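Local coordinates for mandelate racemase/muconate lactonizing protein (Thermobispora bispora, PDB 3VC5) that probably catalyses the magnesium-dependent dehydration of D-glucarate to 5-dehydro-4-deoxy-D-glucarate, as a member of the enolase superfamily, at residues V162-Y167 with G387-P392; Y203-I208 with L382-G387; S339-G344 with D365-W370. All blocks are in the same frame, centred on the assembly; numbering follows the deposited sequence.

Contact 1 (V162-Y167 with G387-P392); sequences VPYSAY and GAVPVP
Val-162 and Pro-163 pair with Val-389 and Ala-388 in a short antiparallel ladder that adds strand 388-390 to the side of strand 161-169. Val-162 and Val-389 form the hydrogen-bonded pair, their backbones exchanging two bonds: Val-162 N to Val-389 O at 3.0 Å and Val-389 N to Val-162 O at 2.9 Å. One residue on, Pro-163 and Ala-388 make the non-hydrogen-bonded pair, where a proline ring costs the ladder no donor; their CA atoms come within 3.9 Å of each other. The carbonyl oxygen of Val-162 also receives a CA-H...O contact from Ala-388 CA at 3.1 Å. A third backbone bond, Tyr-164 N to Gly-387 O at 2.9 Å, closes the ladder at its far end. In the barrel domain of the enolase superfamily, strand 161-169 lies parallel to 208-211 on one flank, and strand 388-390, arriving from more than 200 residues later, runs against it on the other. The two valines share one face of this pairing, while Pro-163 and Ala-388 occupy the opposite face. The ring of Tyr-164 reaches back toward Val-389 because its CG lies beside the backbone N, anti to the carbonyl carbon (chi1 -74°). Its CE2 then meets the CG2 branch of Val-389 at 3.6 Å, the two side chains crossing at a slant. Beyond the ladder, helix 344-355 receives the tyrosine: Leu-347 and Met-350 touch its side chain, and the phenolic OH is hydrogen-bonded to Thr-351 OG1.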
# COMPACT_ATOMS: atom_id res chain seq x y z
N VAL A 162 3.81 -20.77 3.71
CA VAL A 162 3.60 -20.20 2.38
C VAL A 162 3.81 -21.28 1.35
O VAL A 162 4.93 -21.81 1.22
CB VAL A 162 4.61 -19.08 2.13
CG1 VAL A 162 4.57 -18.61 0.68
CG2 VAL A 162 4.36 -17.92 3.12
N PRO A 163 2.75 -21.66 0.63
CA PRO A 163 2.94 -22.67 -0.42
C PRO A 163 3.78 -22.16 -1.59
O PRO A 163 3.63 -21.01 -2.02
CB PRO A 163 1.50 -22.95 -0.90
CG PRO A 163 0.62 -22.49 0.22
CD PRO A 163 1.33 -21.29 0.80
N TYR A 164 4.62 -23.06 -2.10
CA TYR A 164 5.46 -22.84 -3.26
C TYR A 164 5.13 -23.88 -4.32
O TYR A 164 4.70 -25.00 -4.00
CB TYR A 164 6.98 -22.87 -2.91
CG TYR A 164 7.45 -21.63 -2.17
CD1 TYR A 164 7.98 -20.53 -2.88
CD2 TYR A 164 7.32 -21.53 -0.80
CE1 TYR A 164 8.39 -19.37 -2.22
CE2 TYR A 164 7.74 -20.40 -0.12
CZ TYR A 164 8.25 -19.30 -0.85
OH TYR A 164 8.66 -18.19 -0.17
N SER A 165 5.39 -23.54 -5.58
CA SER A 165 5.24 -24.45 -6.72
C SER A 165 6.54 -25.20 -7.01
O SER A 165 7.65 -24.77 -6.63
CB SER A 165 4.83 -23.66 -7.97
OG SER A 165 5.83 -22.71 -8.30
N ALA A 166 6.39 -26.33 -7.68
CA ALA A 166 7.50 -27.05 -8.27
C ALA A 166 7.84 -26.36 -9.59
O ALA A 166 7.01 -26.36 -10.52
CB ALA A 166 7.08 -28.51 -8.55
N TYR A 167 9.04 -25.80 -9.68
CA TYR A 167 9.47 -25.01 -10.85
C TYR A 167 10.21 -25.95 -11.79
O TYR A 167 11.40 -26.21 -11.63
CB TYR A 167 10.37 -23.84 -10.44
CG TYR A 167 10.28 -22.64 -11.37
CD1 TYR A 167 9.99 -22.78 -12.73
CD2 TYR A 167 10.52 -21.35 -10.88
CE1 TYR A 167 9.90 -21.67 -13.57
CE2 TYR A 167 10.42 -20.22 -11.72
CZ TYR A 167 10.13 -20.38 -13.05
OH TYR A 167 10.00 -19.27 -13.91
N GLY A 387 5.24 -28.90 0.74
CA GLY A 387 5.30 -27.90 -0.33
C GLY A 387 5.31 -26.45 0.11
O GLY A 387 5.36 -25.53 -0.74
N ALA A 388 5.28 -26.22 1.42
CA ALA A 388 5.17 -24.86 1.95
C ALA A 388 6.30 -24.57 2.95
O ALA A 388 6.78 -25.46 3.64
CB ALA A 388 3.82 -24.68 2.62
N VAL A 389 6.69 -23.31 3.04
CA VAL A 389 7.71 -22.89 4.01
C VAL A 389 7.02 -22.25 5.21
O VAL A 389 6.38 -21.20 5.10
CB VAL A 389 8.69 -21.89 3.38
CG1 VAL A 389 9.70 -21.38 4.44
CG2 VAL A 389 9.41 -22.52 2.19
N PRO A 390 7.13 -22.89 6.38
CA PRO A 390 6.58 -22.24 7.55
C PRO A 390 7.30 -20.91 7.84
O PRO A 390 8.52 -20.80 7.67
CB PRO A 390 6.84 -23.28 8.68
CG PRO A 390 7.01 -24.61 7.97
CD PRO A 390 7.71 -24.22 6.68
N VAL A 391 6.54 -19.88 8.24
CA VAL A 391 7.17 -18.61 8.59
C VAL A 391 8.19 -18.82 9.71
O VAL A 391 7.86 -19.40 10.75
CB VAL A 391 6.16 -17.56 9.07
CG1 VAL A 391 6.91 -16.25 9.44
CG2 VAL A 391 5.10 -17.32 8.02
N PRO A 392 9.43 -18.35 9.51
CA PRO A 392 10.44 -18.58 10.56
C PRO A 392 9.99 -17.97 11.88
O PRO A 392 9.24 -16.99 11.89
CB PRO A 392 11.68 -17.87 10.03
CG PRO A 392 11.51 -17.90 8.53
CD PRO A 392 10.02 -17.81 8.27

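Contact 2 (Y203-I208 with L382-G387); sequences YGFRSI and LRFVDG
Tyr-203, Phe-205 and Phe-384 gather into an aromatic cluster where the turn between helix 189-203 and strand 208-211, a helix-to-strand connection of the barrel, meets the loop leading into strand 388-390. Phe-384 is the receiving ring for both partners. Tyr-203 drives its CD1 edge at one face of Phe-384 in a T-shaped stack, with centroids 5.3 Å apart and planes at 86°; the point of entry is close to the base of the ring, CD1 lying 3.7 Å from Phe-384 CG. Phe-205 makes a more offset edge-to-face pair, centroids 5.8 Å apart, bringing its CE1 to 3.9 Å from Phe-384 CD1. The Phe-205 side chain starts out away from the opposing loop, but with CG beside the backbone N (chi1 -62°) the ring swings back to reach it. Tyr-203 CB rests over one face of Phe-205, so the cluster is tied together within the turn as well.

One direct backbone hydrogen bond joins the two loops. Gly-387 N donates to Tyr-203 O at 2.9 Å, in the carbonyl plane and on a lone pair, although the N-H is noticeably bent. Gly-204 and Gly-387, both with positive phi, bring the backbones close, with Phe-205 N 3.5 Å from Gly-387 CA. A water links the two backbones nearby, accepting from Arg-206 N and donating a weak bond to Gly-387 O.

On the solvent-exposed side, Arg-206 and Asp-386 extend side by side in the same direction, guanidinium and carboxylate planes 20° apart. Their charges probably attract without a salt bridge: Arg-206 NH2 stops 4.3 Å from Asp-386 OD2, which lies well outside the guanidinium plane.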
# COMPACT_ATOMS: atom_id res chain seq x y z
N TYR A 203 10.15 -32.15 -1.84
CA TYR A 203 9.68 -30.90 -1.22
C TYR A 203 8.18 -30.89 -0.88
O TYR A 203 7.74 -30.08 -0.06
CB TYR A 203 10.01 -29.71 -2.15
CG TYR A 203 11.50 -29.43 -2.28
CD1 TYR A 203 12.13 -28.52 -1.41
CD2 TYR A 203 12.30 -30.13 -3.21
CE1 TYR A 203 13.50 -28.28 -1.49
CE2 TYR A 203 13.70 -29.90 -3.28
CZ TYR A 203 14.28 -28.97 -2.41
OH TYR A 203 15.64 -28.72 -2.47
N GLY A 204 7.40 -31.74 -1.55
CA GLY A 204 5.95 -31.83 -1.28
C GLY A 204 5.10 -30.78 -1.99
O GLY A 204 3.95 -30.53 -1.60
N PHE A 205 5.66 -30.16 -3.03
CA PHE A 205 4.95 -29.10 -3.77
C PHE A 205 3.56 -29.57 -4.19
O PHE A 205 3.38 -30.70 -4.66
CB PHE A 205 5.73 -28.72 -5.04
CG PHE A 205 7.10 -28.15 -4.76
CD1 PHE A 205 7.25 -27.06 -3.87
CD2 PHE A 205 8.25 -28.70 -5.33
CE1 PHE A 205 8.52 -26.52 -3.60
CE2 PHE A 205 9.53 -28.15 -5.08
CZ PHE A 205 9.66 -27.05 -4.21
N ARG A 206 2.57 -28.68 -4.04
CA ARG A 206 1.18 -29.00 -4.38
C ARG A 206 0.66 -28.21 -5.59
O ARG A 206 -0.55 -28.23 -5.88
CB ARG A 206 0.28 -28.78 -3.14
CG ARG A 206 0.64 -29.71 -1.96
CD ARG A 206 -0.22 -29.42 -0.75
NE ARG A 206 -0.08 -30.44 0.28
CZ ARG A 206 -0.82 -30.49 1.38
NH1 ARG A 206 -1.74 -29.56 1.60
NH2 ARG A 206 -0.63 -31.46 2.27
N SER A 207 1.58 -27.52 -6.28
CA SER A 207 1.32 -26.75 -7.49
C SER A 207 2.55 -27.00 -8.37
O SER A 207 3.66 -27.23 -7.85
CB SER A 207 1.24 -25.23 -7.20
OG SER A 207 -0.03 -24.85 -6.71
N ILE A 208 2.36 -26.94 -9.68
CA ILE A 208 3.43 -27.22 -10.65
C ILE A 208 3.48 -26.14 -11.72
O ILE A 208 2.43 -25.74 -12.23
CB ILE A 208 3.18 -28.57 -11.35
CG1 ILE A 208 3.25 -29.72 -10.32
CG2 ILE A 208 4.19 -28.79 -12.44
CD1 ILE A 208 2.77 -31.06 -10.93
N LEU A 382 14.71 -22.47 7.46
CA LEU A 382 13.82 -22.55 6.32
C LEU A 382 13.77 -23.99 5.88
O LEU A 382 14.80 -24.58 5.53
CB LEU A 382 14.36 -21.69 5.17
CG LEU A 382 14.55 -20.20 5.47
CD1 LEU A 382 15.48 -19.53 4.44
CD2 LEU A 382 13.21 -19.47 5.53
N ARG A 383 12.58 -24.57 5.92
CA ARG A 383 12.37 -25.94 5.46
C ARG A 383 11.08 -25.97 4.68
O ARG A 383 10.21 -25.11 4.88
CB ARG A 383 12.31 -26.90 6.64
CG ARG A 383 11.40 -26.43 7.73
CD ARG A 383 11.70 -27.12 9.06
NE ARG A 383 10.80 -26.61 10.10
CZ ARG A 383 9.68 -27.23 10.47
NH1 ARG A 383 9.34 -28.39 9.92
NH2 ARG A 383 8.91 -26.69 11.41
N PHE A 384 10.95 -26.92 3.77
CA PHE A 384 9.69 -27.15 3.07
C PHE A 384 8.97 -28.33 3.71
O PHE A 384 9.55 -29.42 3.85
CB PHE A 384 9.92 -27.41 1.58
CG PHE A 384 10.40 -26.20 0.83
CD1 PHE A 384 9.53 -25.49 0.04
CD2 PHE A 384 11.70 -25.76 0.97
CE1 PHE A 384 9.96 -24.35 -0.65
CE2 PHE A 384 12.16 -24.65 0.29
CZ PHE A 384 11.28 -23.92 -0.51
N VAL A 385 7.72 -28.11 4.07
CA VAL A 385 6.88 -29.13 4.67
C VAL A 385 5.60 -29.18 3.85
O VAL A 385 4.86 -28.18 3.79
CB VAL A 385 6.51 -28.78 6.13
CG1 VAL A 385 5.53 -29.82 6.70
CG2 VAL A 385 7.78 -28.66 7.01
N ASP A 386 5.37 -30.29 3.16
CA ASP A 386 4.19 -30.42 2.32
C ASP A 386 4.10 -29.26 1.32
O ASP A 386 3.01 -28.70 1.10
CB ASP A 386 2.93 -30.46 3.19
CG ASP A 386 2.93 -31.62 4.17
OD1 ASP A 386 3.45 -32.70 3.81
OD2 ASP A 386 2.41 -31.45 5.30
N GLY A 387 5.24 -28.90 0.74
CA GLY A 387 5.30 -27.90 -0.33
C GLY A 387 5.31 -26.45 0.11
O GLY A 387 5.36 -25.53 -0.74
O HOH W 1 2.76 -26.22 -2.67

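Contact 3 (S339-G344 with D365-W370); sequences SNSHLG and DTHTPW. With PO4 (phosphate ion), chain B.
His-367 is held at both nitrogens of its ring, ND1 by Ser-339 OG and NE2 by a bound phosphate, so a single imidazole links a protein loop to an anion. The two loops concerned flank helix 344-355 and belong to the active-site end of the enolase-superfamily barrel, where Ser-339 directly follows His-338, a predicted proton acceptor. Ser-339 OG lies 2.8 Å from His-367 ND1, in the ring plane, and either atom could supply the proton. The hydroxyl gets there by standing anti to its own backbone nitrogen (chi1 173°). At the other ring nitrogen, NE2 donates to phosphate O2 at 2.7 Å with an N-H angle of 137°. Ser-341 N sits over one face of the same imidazole, toward its rim. The phosphate, probably from the crystallisation liquor, is also bound by Lys-211, the other predicted proton acceptor, and by Asn-42, His-47 and Arg-421.

A second histidine also joins the two loops. His-342 NE2 pairs with Thr-366 OG1 at 2.7 Å, the two side chains crossing at about a right angle, while Thr-366 OG1 and Thr-368 OG1 are themselves hydrogen-bonded. The ring's rotation is fixed from its other nitrogen, since His-342 ND1 donates to Leu-343 O. Asp-365, salt-bridged to Lys-209 and Arg-237 and hydrogen-bonded through OD1 to Ser-165 OG, joins the network through a water that accepts from Ser-339 N and donates to Asp-365 OD2 at 2.8 Å.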
# COMPACT_ATOMS: atom_id res chain seq x y z
N SER A 339 10.19 -15.73 -9.20
CA SER A 339 11.47 -16.08 -8.60
C SER A 339 12.61 -15.92 -9.64
O SER A 339 12.39 -16.13 -10.85
CB SER A 339 11.40 -17.53 -8.08
OG SER A 339 12.67 -17.97 -7.64
N ASN A 340 13.82 -15.57 -9.17
CA ASN A 340 15.06 -15.83 -9.91
C ASN A 340 15.95 -16.71 -9.00
O ASN A 340 15.74 -16.74 -7.76
CB ASN A 340 15.83 -14.56 -10.22
CG ASN A 340 15.28 -13.79 -11.40
OD1 ASN A 340 14.79 -12.68 -11.22
ND2 ASN A 340 15.36 -14.35 -12.60
N SER A 341 16.95 -17.38 -9.57
CA SER A 341 17.85 -18.23 -8.76
C SER A 341 18.26 -17.45 -7.53
O SER A 341 18.78 -16.33 -7.67
CB SER A 341 19.10 -18.51 -9.57
OG SER A 341 18.74 -19.14 -10.80
N HIS A 342 18.11 -18.04 -6.34
CA HIS A 342 18.27 -17.23 -5.13
C HIS A 342 18.61 -18.10 -3.92
O HIS A 342 18.53 -19.34 -3.97
CB HIS A 342 16.96 -16.44 -4.83
CG HIS A 342 15.81 -17.31 -4.41
ND1 HIS A 342 15.70 -17.81 -3.13
CD2 HIS A 342 14.77 -17.85 -5.12
CE1 HIS A 342 14.61 -18.57 -3.04
NE2 HIS A 342 14.04 -18.62 -4.24
N LEU A 343 19.03 -17.44 -2.85
CA LEU A 343 19.45 -18.14 -1.64
C LEU A 343 18.46 -17.89 -0.48
O LEU A 343 17.30 -17.48 -0.71
CB LEU A 343 20.88 -17.69 -1.29
CG LEU A 343 21.89 -17.91 -2.41
CD1 LEU A 343 23.25 -17.38 -1.95
CD2 LEU A 343 21.98 -19.41 -2.75
N GLY A 344 18.88 -18.20 0.74
CA GLY A 344 17.95 -18.24 1.86
C GLY A 344 17.53 -16.88 2.41
O GLY A 344 16.50 -16.77 3.07
N ASP A 365 6.48 -18.89 -6.67
CA ASP A 365 7.56 -19.61 -7.36
C ASP A 365 8.83 -19.58 -6.54
O ASP A 365 9.07 -18.62 -5.81
CB ASP A 365 7.83 -18.99 -8.73
CG ASP A 365 6.70 -19.25 -9.71
OD1 ASP A 365 5.85 -20.13 -9.46
OD2 ASP A 365 6.63 -18.50 -10.71
N THR A 366 9.64 -20.63 -6.65
CA THR A 366 11.02 -20.58 -6.14
C THR A 366 11.93 -21.49 -6.95
O THR A 366 11.50 -22.57 -7.43
CB THR A 366 11.12 -20.97 -4.64
OG1 THR A 366 12.48 -20.83 -4.22
CG2 THR A 366 10.58 -22.37 -4.36
N HIS A 367 13.19 -21.07 -7.14
CA HIS A 367 14.21 -21.92 -7.77
C HIS A 367 14.91 -22.81 -6.75
O HIS A 367 15.81 -23.56 -7.10
CB HIS A 367 15.27 -21.05 -8.46
CG HIS A 367 14.79 -20.39 -9.72
ND1 HIS A 367 13.93 -19.31 -9.74
CD2 HIS A 367 15.06 -20.68 -11.02
CE1 HIS A 367 13.71 -18.95 -11.00
NE2 HIS A 367 14.40 -19.75 -11.79
N THR A 368 14.50 -22.73 -5.49
CA THR A 368 15.24 -23.40 -4.41
C THR A 368 15.75 -24.82 -4.74
O THR A 368 16.92 -25.09 -4.54
CB THR A 368 14.44 -23.39 -3.09
OG1 THR A 368 14.31 -22.03 -2.61
CG2 THR A 368 15.12 -24.26 -2.03
N PRO A 369 14.90 -25.72 -5.27
CA PRO A 369 15.41 -27.11 -5.45
C PRO A 369 16.68 -27.16 -6.32
O PRO A 369 17.56 -28.00 -6.12
CB PRO A 369 14.26 -27.81 -6.16
CG PRO A 369 13.01 -27.02 -5.69
CD PRO A 369 13.48 -25.59 -5.68
N TRP A 370 16.76 -26.26 -7.31
CA TRP A 370 17.83 -26.29 -8.31
C TRP A 370 19.17 -25.91 -7.71
O TRP A 370 20.23 -26.25 -8.28
CB TRP A 370 17.48 -25.31 -9.47
CG TRP A 370 16.21 -25.82 -10.16
CD1 TRP A 370 15.01 -25.19 -10.22
CD2 TRP A 370 16.04 -27.09 -10.83
NE1 TRP A 370 14.09 -25.98 -10.90
CE2 TRP A 370 14.70 -27.15 -11.27
CE3 TRP A 370 16.89 -28.18 -11.08
CZ2 TRP A 370 14.20 -28.25 -11.98
CZ3 TRP A 370 16.38 -29.27 -11.78
CH2 TRP A 370 15.06 -29.30 -12.21
P PO4 B . 14.53 -17.83 -15.24
O1 PO4 B . 14.94 -18.58 -16.45
O2 PO4 B . 15.16 -18.58 -14.08
O3 PO4 B . 15.04 -16.45 -15.27
O4 PO4 B . 13.09 -17.83 -15.17
O HOH W 2 8.92 -17.11 -11.38
O HOH W 3 16.13 -20.74 -1.18

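Contacts 1 and 2 adjoin, their centres about 5 Å apart, and share Gly-387: its NH serves the 203-208 turn and its carbonyl serves strand 161-169. Phe-384 CE1 continues the aromatic cluster onto Val-389 CG2, 3.4 Å away. Contact 3 lies about 11 Å from contact 1 and 13 Å from contact 2, centre to centre. Strand 161-169 reaches it through Ser-165 OG, 2.8 Å from Asp-365 OD1, and Tyr-167 O, 2.8 Å from Trp-370 NE1. In contact 3, His-367 binds the phosphate; Tyr-167 OH of contact 1 lies 3.6 Å from phosphate O4. The side chains of Asp-365 and magnesium ligand Glu-264 are about 4 Å apart; contact 2 lies away from the predicted catalytic residues and magnesium ligands.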